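Local coordinates for protein lipase (Photobacterium sp. M37, PDB 2ORY) that hydrolyses triacylglycerols to release fatty acids, as a cold-adapted class 3 lipase of the alpha/beta hydrolase fold, at residues A[291-299]-A[310-320]; A[210-221]-A[280-288]. All coordinates share one frame; numbering follows the deposited sequence.

Contact 1 (A[291-299]-A[310-320]); sequences PPLEGNINP and YQHVVGYPELM
Bent at chi2 (-65°), the side chain of Gln-311 turns toward the loop 291-299, while Asn-298, with CG anti to the backbone N (chi1 -175°), reaches the Tyr-310 ring. Gln-311 NE2 donates to Asn-296 O at 3.1 Å. Asn-296 O lies close to the amide plane of Gln-311, but NE2 stands well above the carbonyl plane of Asn-296. Gln-311 OE1 accepts from Asn-233 ND2 and from water 1, which itself accepts from Asn-296 N; NE2 also donates to Gln-307 OE1, so both amide ends are held and its rotation is fixed. Asn-298 ND2 sits over one face of the Tyr-310 ring, 3.7 Å above it, amide and ring planes 61° apart; Val-314 CB takes the opposite face. Toward Leu-293 the contact turns apolar. Leu-319 CD1 lies 3.8 Å from both Leu-293 CB and Gly-295 CA, and Leu-293 CD1 meets Met-320 CE at 3.8 Å, the two side chains crossing near a right angle. The loop thus packs back against helix 304-319, held also by backbone bonds of Leu-293 to Ala-232 and Ser-234. That helix carries His-312, probably the histidine of a Ser-His-Asp triad with Ser-174 and Asp-236, as in alpha/beta hydrolases.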
loop_
_atom_site.group_PDB
_atom_site.type_symbol
_atom_site.label_atom_id
_atom_site.label_comp_id
_atom_site.label_asym_id
_atom_site.label_seq_id
_atom_site.Cartn_x
_atom_site.Cartn_y
_atom_site.Cartn_z
ATOM N N PRO A 291 -14.372 -8.837 -5.465
ATOM C CA PRO A 291 -14.116 -10.185 -4.955
ATOM C C PRO A 291 -12.619 -10.377 -4.713
ATOM O O PRO A 291 -11.792 -10.009 -5.546
ATOM C CB PRO A 291 -14.647 -11.074 -6.069
ATOM C CG PRO A 291 -14.305 -10.272 -7.291
ATOM C CD PRO A 291 -14.782 -8.888 -6.882
ATOM N N PRO A 292 -12.257 -10.958 -3.560
ATOM C CA PRO A 292 -10.860 -11.200 -3.197
ATOM C C PRO A 292 -10.325 -12.441 -3.872
ATOM O O PRO A 292 -11.072 -13.197 -4.491
ATOM C CB PRO A 292 -10.941 -11.417 -1.703
ATOM C CG PRO A 292 -12.188 -12.252 -1.608
ATOM C CD PRO A 292 -13.154 -11.471 -2.506
ATOM N N LEU A 293 -9.023 -12.642 -3.735
ATOM C CA LEU A 293 -8.360 -13.819 -4.262
ATOM C C LEU A 293 -8.626 -14.803 -3.134
ATOM O O LEU A 293 -8.318 -14.498 -1.983
ATOM C CB LEU A 293 -6.857 -13.577 -4.384
ATOM C CG LEU A 293 -6.397 -12.272 -5.035
ATOM C CD1 LEU A 293 -4.893 -12.119 -4.863
ATOM C CD2 LEU A 293 -6.775 -12.264 -6.502
ATOM N N GLU A 294 -9.229 -15.950 -3.439
ATOM C CA GLU A 294 -9.522 -16.946 -2.407
ATOM C C GLU A 294 -8.204 -17.555 -1.956
ATOM O O GLU A 294 -7.546 -18.254 -2.724
ATOM C CB GLU A 294 -10.430 -18.068 -2.943
ATOM C CG GLU A 294 -11.721 -17.601 -3.630
ATOM C CD GLU A 294 -12.751 -18.733 -3.856
ATOM O OE1 GLU A 294 -13.660 -18.555 -4.707
ATOM O OE2 GLU A 294 -12.663 -19.791 -3.173
ATOM N N GLY A 295 -7.836 -17.291 -0.707
ATOM C CA GLY A 295 -6.589 -17.812 -0.166
ATOM C C GLY A 295 -6.719 -19.193 0.445
ATOM O O GLY A 295 -7.822 -19.677 0.655
ATOM N N ASN A 296 -5.584 -19.816 0.738
ATOM C CA ASN A 296 -5.558 -21.147 1.319
ATOM C C ASN A 296 -4.694 -21.214 2.557
ATOM O O ASN A 296 -3.506 -20.895 2.510
ATOM C CB ASN A 296 -5.027 -22.138 0.295
ATOM C CG ASN A 296 -5.882 -22.188 -0.928
ATOM O OD1 ASN A 296 -7.025 -22.651 -0.877
ATOM N ND2 ASN A 296 -5.356 -21.685 -2.036
ATOM N N ILE A 297 -5.289 -21.663 3.656
ATOM C CA ILE A 297 -4.581 -21.765 4.926
ATOM C C ILE A 297 -3.371 -22.683 4.832
ATOM O O ILE A 297 -3.507 -23.842 4.469
ATOM C CB ILE A 297 -5.534 -22.275 6.041
ATOM C CG1 ILE A 297 -6.617 -21.226 6.322
ATOM C CG2 ILE A 297 -4.772 -22.513 7.312
ATOM C CD1 ILE A 297 -7.633 -21.630 7.389
ATOM N N ASN A 298 -2.189 -22.154 5.149
ATOM C CA ASN A 298 -0.952 -22.939 5.134
ATOM C C ASN A 298 -0.913 -23.745 6.436
ATOM O O ASN A 298 -0.580 -23.217 7.501
ATOM C CB ASN A 298 0.261 -22.021 5.055
ATOM C CG ASN A 298 1.538 -22.791 4.917
ATOM O OD1 ASN A 298 1.525 -24.013 4.975
ATOM N ND2 ASN A 298 2.649 -22.092 4.731
ATOM N N PRO A 299 -1.259 -25.041 6.363
ATOM C CA PRO A 299 -1.303 -25.978 7.495
ATOM C C PRO A 299 -0.046 -26.079 8.366
ATOM O O PRO A 299 -0.128 -26.409 9.541
ATOM C CB PRO A 299 -1.654 -27.295 6.822
ATOM C CG PRO A 299 -0.940 -27.169 5.504
ATOM C CD PRO A 299 -1.334 -25.778 5.088
ATOM N N TYR A 310 2.140 -14.725 6.722
ATOM C CA TYR A 310 2.312 -15.484 5.490
ATOM C C TYR A 310 1.282 -15.039 4.472
ATOM O O TYR A 310 1.618 -14.745 3.329
ATOM C CB TYR A 310 2.140 -16.984 5.758
ATOM C CG TYR A 310 2.243 -17.841 4.509
ATOM C CD1 TYR A 310 3.478 -18.269 4.041
ATOM C CD2 TYR A 310 1.104 -18.191 3.779
ATOM C CE1 TYR A 310 3.589 -19.025 2.875
ATOM C CE2 TYR A 310 1.199 -18.960 2.597
ATOM C CZ TYR A 310 2.451 -19.368 2.159
ATOM O OH TYR A 310 2.585 -20.125 1.008
ATOM N N GLN A 311 0.029 -14.984 4.910
ATOM C CA GLN A 311 -1.059 -14.600 4.033
ATOM C C GLN A 311 -0.908 -13.175 3.509
ATOM O O GLN A 311 -1.261 -12.897 2.361
ATOM C CB GLN A 311 -2.400 -14.749 4.748
ATOM C CG GLN A 311 -2.774 -16.174 5.146
ATOM C CD GLN A 311 -2.984 -17.099 3.954
ATOM O OE1 GLN A 311 -3.354 -16.654 2.865
ATOM N NE2 GLN A 311 -2.765 -18.398 4.162
ATOM N N HIS A 312 -0.369 -12.289 4.345
ATOM C CA HIS A 312 -0.197 -10.881 3.980
ATOM C C HIS A 312 0.951 -10.617 3.034
ATOM O O HIS A 312 0.840 -9.789 2.123
ATOM C CB HIS A 312 0.008 -10.052 5.242
ATOM C CG HIS A 312 0.006 -8.571 5.012
ATOM N ND1 HIS A 312 -1.003 -7.927 4.330
ATOM C CD2 HIS A 312 0.835 -7.600 5.462
ATOM C CE1 HIS A 312 -0.800 -6.622 4.377
ATOM N NE2 HIS A 312 0.308 -6.398 5.059
ATOM N N VAL A 313 2.052 -11.324 3.243
ATOM C CA VAL A 313 3.238 -11.101 2.439
ATOM C C VAL A 313 3.465 -12.142 1.372
ATOM O O VAL A 313 3.693 -11.795 0.215
ATOM C CB VAL A 313 4.484 -11.013 3.345
ATOM C CG1 VAL A 313 5.743 -10.743 2.527
ATOM C CG2 VAL A 313 4.277 -9.912 4.340
ATOM N N VAL A 314 3.391 -13.416 1.742
ATOM C CA VAL A 314 3.611 -14.459 0.754
ATOM C C VAL A 314 2.370 -14.709 -0.100
ATOM O O VAL A 314 2.469 -15.021 -1.285
ATOM C CB VAL A 314 4.038 -15.785 1.433
ATOM C CG1 VAL A 314 4.440 -16.799 0.380
ATOM C CG2 VAL A 314 5.196 -15.539 2.355
ATOM N N GLY A 315 1.207 -14.537 0.513
ATOM C CA GLY A 315 -0.060 -14.774 -0.156
ATOM C C GLY A 315 -0.261 -14.192 -1.540
ATOM O O GLY A 315 -0.652 -14.906 -2.476
ATOM N N TYR A 316 0.004 -12.898 -1.682
ATOM C CA TYR A 316 -0.191 -12.229 -2.958
ATOM C C TYR A 316 0.626 -12.783 -4.120
ATOM O O TYR A 316 0.055 -13.164 -5.143
ATOM C CB TYR A 316 0.007 -10.714 -2.783
ATOM C CG TYR A 316 -1.048 -10.143 -1.846
ATOM C CD1 TYR A 316 -0.944 -10.307 -0.465
ATOM C CD2 TYR A 316 -2.224 -9.587 -2.345
ATOM C CE1 TYR A 316 -1.998 -9.940 0.404
ATOM C CE2 TYR A 316 -3.284 -9.217 -1.488
ATOM C CZ TYR A 316 -3.163 -9.401 -0.114
ATOM O OH TYR A 316 -4.209 -9.068 0.723
ATOM N N PRO A 317 1.961 -12.842 -3.993
ATOM C CA PRO A 317 2.743 -13.383 -5.112
ATOM C C PRO A 317 2.397 -14.842 -5.382
ATOM O O PRO A 317 2.560 -15.338 -6.495
ATOM C CB PRO A 317 4.187 -13.206 -4.654
ATOM C CG PRO A 317 4.087 -13.193 -3.162
ATOM C CD PRO A 317 2.837 -12.406 -2.895
ATOM N N GLU A 318 1.896 -15.529 -4.363
ATOM C CA GLU A 318 1.543 -16.928 -4.528
ATOM C C GLU A 318 0.224 -17.116 -5.268
ATOM O O GLU A 318 0.145 -17.883 -6.225
ATOM C CB GLU A 318 1.497 -17.611 -3.164
ATOM C CG GLU A 318 0.981 -19.025 -3.203
ATOM C CD GLU A 318 1.519 -19.872 -2.068
ATOM O OE1 GLU A 318 2.623 -20.437 -2.232
ATOM O OE2 GLU A 318 0.850 -19.963 -1.012
ATOM N N LEU A 319 -0.806 -16.405 -4.838
ATOM C CA LEU A 319 -2.117 -16.510 -5.465
ATOM C C LEU A 319 -2.166 -15.860 -6.852
ATOM O O LEU A 319 -3.132 -16.024 -7.598
ATOM C CB LEU A 319 -3.170 -15.858 -4.560
ATOM C CG LEU A 319 -3.355 -16.482 -3.167
ATOM C CD1 LEU A 319 -4.317 -15.635 -2.357
ATOM C CD2 LEU A 319 -3.884 -17.921 -3.302
ATOM N N MET A 320 -1.120 -15.120 -7.194
ATOM C CA MET A 320 -1.072 -14.426 -8.472
ATOM C C MET A 320 -0.013 -15.002 -9.396
ATOM O O MET A 320 0.395 -14.355 -10.363
ATOM C CB MET A 320 -0.818 -12.925 -8.246
ATOM C CG MET A 320 -2.023 -12.147 -7.708
ATOM S SD MET A 320 -1.769 -10.333 -7.534
ATOM C CE MET A 320 -1.685 -10.230 -5.791
HETATM O O HOH W 1 -3.178 -18.202 0.490
#

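Contact 2 (A[210-221]-A[280-288])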
loop_
_atom_site.group_PDB
_atom_site.type_symbol
_atom_site.label_atom_id
_atom_site.label_comp_id
_atom_site.label_asym_id
_atom_site.label_seq_id
_atom_site.Cartn_x
_atom_site.Cartn_y
_atom_site.Cartn_z
ATOM N N THR A 210 -8.665 -0.136 5.643
ATOM C CA THR A 210 -9.522 0.999 5.310
ATOM C C THR A 210 -8.883 2.329 5.673
ATOM O O THR A 210 -8.532 2.562 6.831
ATOM C CB THR A 210 -10.882 0.942 6.063
ATOM O OG1 THR A 210 -10.638 0.828 7.469
ATOM C CG2 THR A 210 -11.742 -0.250 5.598
ATOM N N ALA A 211 -8.739 3.206 4.690
ATOM C CA ALA A 211 -8.170 4.521 4.954
ATOM C C ALA A 211 -9.174 5.454 5.624
ATOM O O ALA A 211 -8.786 6.246 6.467
ATOM C CB ALA A 211 -7.682 5.166 3.665
ATOM N N GLY A 212 -10.454 5.362 5.260
ATOM C CA GLY A 212 -11.447 6.266 5.828
ATOM C C GLY A 212 -12.863 5.725 5.971
ATOM O O GLY A 212 -13.064 4.509 5.962
ATOM N N ASN A 213 -13.847 6.620 6.093
ATOM C CA ASN A 213 -15.235 6.184 6.290
ATOM C C ASN A 213 -16.019 5.891 5.016
ATOM O O ASN A 213 -15.517 6.101 3.908
ATOM C CB ASN A 213 -16.010 7.190 7.156
ATOM C CG ASN A 213 -16.171 8.556 6.495
ATOM O OD1 ASN A 213 -15.975 8.719 5.285
ATOM N ND2 ASN A 213 -16.549 9.540 7.290
ATOM N N ALA A 214 -17.243 5.394 5.187
ATOM C CA ALA A 214 -18.112 5.043 4.061
ATOM C C ALA A 214 -18.250 6.168 3.041
ATOM O O ALA A 214 -18.087 5.937 1.841
ATOM C CB ALA A 214 -19.495 4.615 4.569
ATOM N N ASP A 215 -18.553 7.374 3.515
ATOM C CA ASP A 215 -18.688 8.530 2.633
ATOM C C ASP A 215 -17.398 8.816 1.858
ATOM O O ASP A 215 -17.460 9.243 0.708
ATOM C CB ASP A 215 -19.104 9.786 3.423
ATOM C CG ASP A 215 -20.587 9.782 3.804
ATOM O OD1 ASP A 215 -21.314 8.871 3.354
ATOM O OD2 ASP A 215 -21.023 10.692 4.549
ATOM N N PHE A 216 -16.237 8.592 2.477
ATOM C CA PHE A 216 -14.945 8.809 1.806
ATOM C C PHE A 216 -14.776 7.728 0.745
ATOM O O PHE A 216 -14.429 8.011 -0.404
ATOM C CB PHE A 216 -13.771 8.697 2.799
ATOM C CG PHE A 216 -12.414 8.594 2.131
ATOM C CD1 PHE A 216 -11.727 9.735 1.744
ATOM C CD2 PHE A 216 -11.842 7.347 1.872
ATOM C CE1 PHE A 216 -10.480 9.645 1.110
ATOM C CE2 PHE A 216 -10.602 7.240 1.240
ATOM C CZ PHE A 216 -9.919 8.391 0.859
ATOM N N ALA A 217 -15.012 6.485 1.160
ATOM C CA ALA A 217 -14.918 5.324 0.283
ATOM C C ALA A 217 -15.894 5.419 -0.890
ATOM O O ALA A 217 -15.548 5.070 -2.017
ATOM C CB ALA A 217 -15.186 4.039 1.084
ATOM N N ASP A 218 -17.119 5.870 -0.635
ATOM C CA ASP A 218 -18.089 6.007 -1.730
ATOM C C ASP A 218 -17.647 7.126 -2.698
ATOM O O ASP A 218 -17.772 7.002 -3.915
ATOM C CB ASP A 218 -19.492 6.294 -1.183
ATOM C CG ASP A 218 -20.150 5.063 -0.564
ATOM O OD1 ASP A 218 -19.767 3.924 -0.920
ATOM O OD2 ASP A 218 -21.065 5.240 0.274
ATOM N N TYR A 219 -17.122 8.219 -2.165
ATOM C CA TYR A 219 -16.654 9.267 -3.042
ATOM C C TYR A 219 -15.502 8.709 -3.884
ATOM O O TYR A 219 -15.454 8.900 -5.105
ATOM C CB TYR A 219 -16.172 10.463 -2.242
ATOM C CG TYR A 219 -15.516 11.504 -3.101
ATOM C CD1 TYR A 219 -16.256 12.239 -4.033
ATOM C CD2 TYR A 219 -14.146 11.747 -3.006
ATOM C CE1 TYR A 219 -15.643 13.190 -4.843
ATOM C CE2 TYR A 219 -13.527 12.694 -3.820
ATOM C CZ TYR A 219 -14.277 13.406 -4.731
ATOM O OH TYR A 219 -13.648 14.320 -5.548
ATOM N N PHE A 220 -14.568 8.015 -3.236
ATOM C CA PHE A 220 -13.438 7.412 -3.959
ATOM C C PHE A 220 -13.917 6.514 -5.127
ATOM O O PHE A 220 -13.393 6.595 -6.240
ATOM C CB PHE A 220 -12.586 6.565 -3.010
ATOM C CG PHE A 220 -11.426 5.902 -3.680
ATOM C CD1 PHE A 220 -10.190 6.536 -3.743
ATOM C CD2 PHE A 220 -11.574 4.658 -4.287
ATOM C CE1 PHE A 220 -9.113 5.938 -4.403
ATOM C CE2 PHE A 220 -10.511 4.052 -4.951
ATOM C CZ PHE A 220 -9.277 4.694 -5.007
ATOM N N ASP A 221 -14.891 5.648 -4.859
ATOM C CA ASP A 221 -15.421 4.744 -5.875
ATOM C C ASP A 221 -15.971 5.509 -7.068
ATOM O O ASP A 221 -15.655 5.213 -8.226
ATOM C CB ASP A 221 -16.525 3.866 -5.280
ATOM C CG ASP A 221 -15.977 2.789 -4.366
ATOM O OD1 ASP A 221 -14.734 2.688 -4.260
ATOM O OD2 ASP A 221 -16.784 2.047 -3.763
ATOM N N GLY A 280 -18.790 3.009 15.443
ATOM C CA GLY A 280 -19.467 4.239 15.077
ATOM C C GLY A 280 -18.698 5.093 14.091
ATOM O O GLY A 280 -19.208 6.114 13.642
ATOM N N LYS A 281 -17.478 4.689 13.753
ATOM C CA LYS A 281 -16.654 5.449 12.810
ATOM C C LYS A 281 -17.059 5.209 11.355
ATOM O O LYS A 281 -16.697 5.979 10.466
ATOM C CB LYS A 281 -15.180 5.075 12.975
ATOM C CG LYS A 281 -14.362 6.036 13.805
ATOM C CD LYS A 281 -14.809 6.054 15.232
ATOM C CE LYS A 281 -13.848 6.881 16.053
ATOM N NZ LYS A 281 -14.266 6.923 17.471
ATOM N N LYS A 282 -17.790 4.123 11.129
ATOM C CA LYS A 282 -18.265 3.743 9.809
ATOM C C LYS A 282 -17.138 3.547 8.791
ATOM O O LYS A 282 -17.251 3.943 7.624
ATOM C CB LYS A 282 -19.265 4.779 9.302
ATOM C CG LYS A 282 -20.492 4.923 10.186
ATOM C CD LYS A 282 -21.559 5.785 9.519
ATOM C CE LYS A 282 -21.078 7.207 9.220
ATOM N NZ LYS A 282 -22.154 8.026 8.557
ATOM N N TYR A 283 -16.052 2.919 9.254
ATOM C CA TYR A 283 -14.894 2.632 8.419
ATOM C C TYR A 283 -15.335 1.656 7.341
ATOM O O TYR A 283 -16.035 0.686 7.633
ATOM C CB TYR A 283 -13.762 2.020 9.265
ATOM C CG TYR A 283 -12.816 3.042 9.870
ATOM C CD1 TYR A 283 -12.819 3.305 11.237
ATOM C CD2 TYR A 283 -11.932 3.766 9.062
ATOM C CE1 TYR A 283 -11.968 4.262 11.785
ATOM C CE2 TYR A 283 -11.076 4.728 9.600
ATOM C CZ TYR A 283 -11.101 4.967 10.957
ATOM O OH TYR A 283 -10.250 5.897 11.485
ATOM N N LYS A 284 -14.931 1.900 6.103
ATOM C CA LYS A 284 -15.335 1.028 5.001
ATOM C C LYS A 284 -14.307 0.955 3.879
ATOM O O LYS A 284 -13.650 1.939 3.542
ATOM C CB LYS A 284 -16.670 1.485 4.408
ATOM C CG LYS A 284 -17.213 0.497 3.379
ATOM C CD LYS A 284 -18.608 0.821 2.897
ATOM C CE LYS A 284 -18.592 1.796 1.738
ATOM N NZ LYS A 284 -19.935 1.892 1.057
ATOM N N GLN A 285 -14.203 -0.226 3.292
ATOM C CA GLN A 285 -13.262 -0.504 2.223
ATOM C C GLN A 285 -13.703 0.219 0.953
ATOM O O GLN A 285 -14.898 0.410 0.737
ATOM C CB GLN A 285 -13.272 -2.012 1.996
ATOM C CG GLN A 285 -11.959 -2.747 1.742
ATOM C CD GLN A 285 -10.694 -2.056 2.226
ATOM O OE1 GLN A 285 -10.295 -1.033 1.680
ATOM N NE2 GLN A 285 -10.041 -2.638 3.237
ATOM N N ILE A 286 -12.730 0.641 0.142
ATOM C CA ILE A 286 -12.989 1.277 -1.148
ATOM C C ILE A 286 -13.219 0.051 -2.021
ATOM O O ILE A 286 -12.657 -1.009 -1.737
ATOM C CB ILE A 286 -11.750 2.052 -1.690
ATOM C CG1 ILE A 286 -10.515 1.144 -1.648
ATOM C CG2 ILE A 286 -11.534 3.333 -0.897
ATOM C CD1 ILE A 286 -9.239 1.790 -2.187
ATOM N N LYS A 287 -14.017 0.183 -3.079
ATOM C CA LYS A 287 -14.345 -0.968 -3.931
ATOM C C LYS A 287 -14.608 -2.155 -3.001
ATOM O O LYS A 287 -14.019 -3.223 -3.129
ATOM C CB LYS A 287 -13.200 -1.280 -4.898
ATOM C CG LYS A 287 -12.685 -0.069 -5.697
ATOM C CD LYS A 287 -13.760 0.611 -6.563
ATOM C CE LYS A 287 -14.347 -0.336 -7.604
ATOM N NZ LYS A 287 -13.358 -0.743 -8.634
ATOM N N ALA A 288 -15.507 -1.946 -2.052
ATOM C CA ALA A 288 -15.850 -2.975 -1.079
ATOM C C ALA A 288 -16.523 -4.230 -1.645
ATOM O O ALA A 288 -16.536 -5.272 -0.991
ATOM C CB ALA A 288 -16.728 -2.371 0.012
HETATM O O HOH W 2 -11.536 3.635 3.069
HETATM O O HOH W 3 -16.520 0.536 -1.524
#
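Ile-286 and Phe-220 form the close-packed end of this contact. Methyl CG2 of Ile-286 comes within 3.6 Å of Phe-220 CD2, and Ile-286 CD1 makes an off-centre CH-pi contact, 4.3 Å from the centroid of the Phe-220 ring. Ile-286 reaches the ring with both branches because CG1 stands between the backbone N and the carbonyl carbon (chi1 51°), with CG2 beside the N. At the same end Asp-221 OD1, in plane at the edge of that ring, uses its syn lone pair to take Lys-287 N at 2.9 Å. Ala-217, a turn earlier, offers a methyl small enough for the backbone carbonyls of Lys-284 and Gln-285 to lie close over it. Before the helix begins, Thr-210 CG2 presses on the backbone of Lys-284, 3.3 Å from its carbonyl carbon, while Thr-210 OG1 is bound by Trp-242 N.

The two backbones join at a single bridge between Asn-213 and Tyr-283. Lys-284 N donates to Gly-212 O nearly straight (168°), and Ala-214 N gives a shorter but more bent bond to Lys-282 O.

Toward solvent the contact is polar and more loosely joined. The long chain of Lys-284 leans along Ala-214 and turns at chi3, bringing NZ to 2.8 Å from OD1 of the exposed Asp-218 in a salt bridge, on the syn side of the carboxylate but tilted out of its plane. Water 3 donates to Asp-221 OD2 and Gln-285 O and accepts from Ala-288 N. Lys-287 NZ turns to the carbonyls of Gly-225 and Cys-228.

An extended loop is thereby laid along helix 214-224, which follows edge strand 199-206 of the central alpha/beta hydrolase sheet, with Asn-213 serving both as helix N-cap, OD1 accepting from Phe-216 N, and as its residue of the bridge.

Overall arrangement
Contact 2 closes in the sequence just before contact 1 opens, and their centres lie about 24 Å apart. Both take one side from the long loop between helices 265-278 and 304-319, which meets helix 214-224 first and then folds back on helix 304-319. Both are partly buried: contact 1 sets a largely exposed loop on a mostly buried helix, while contact 2, nearly twice as large in buried area, runs from the buried Ile-286 and Phe-220 out to the exposed Asp-218. Main-chain bonds and a salt bridge mark contact 2; in contact 1 one side-chain amide supplies the direct hydrogen bond, supported by a water bridge, an amide over a tyrosine ring and a leucine-methionine patch. Contact 1's helix bears the probable triad histidine.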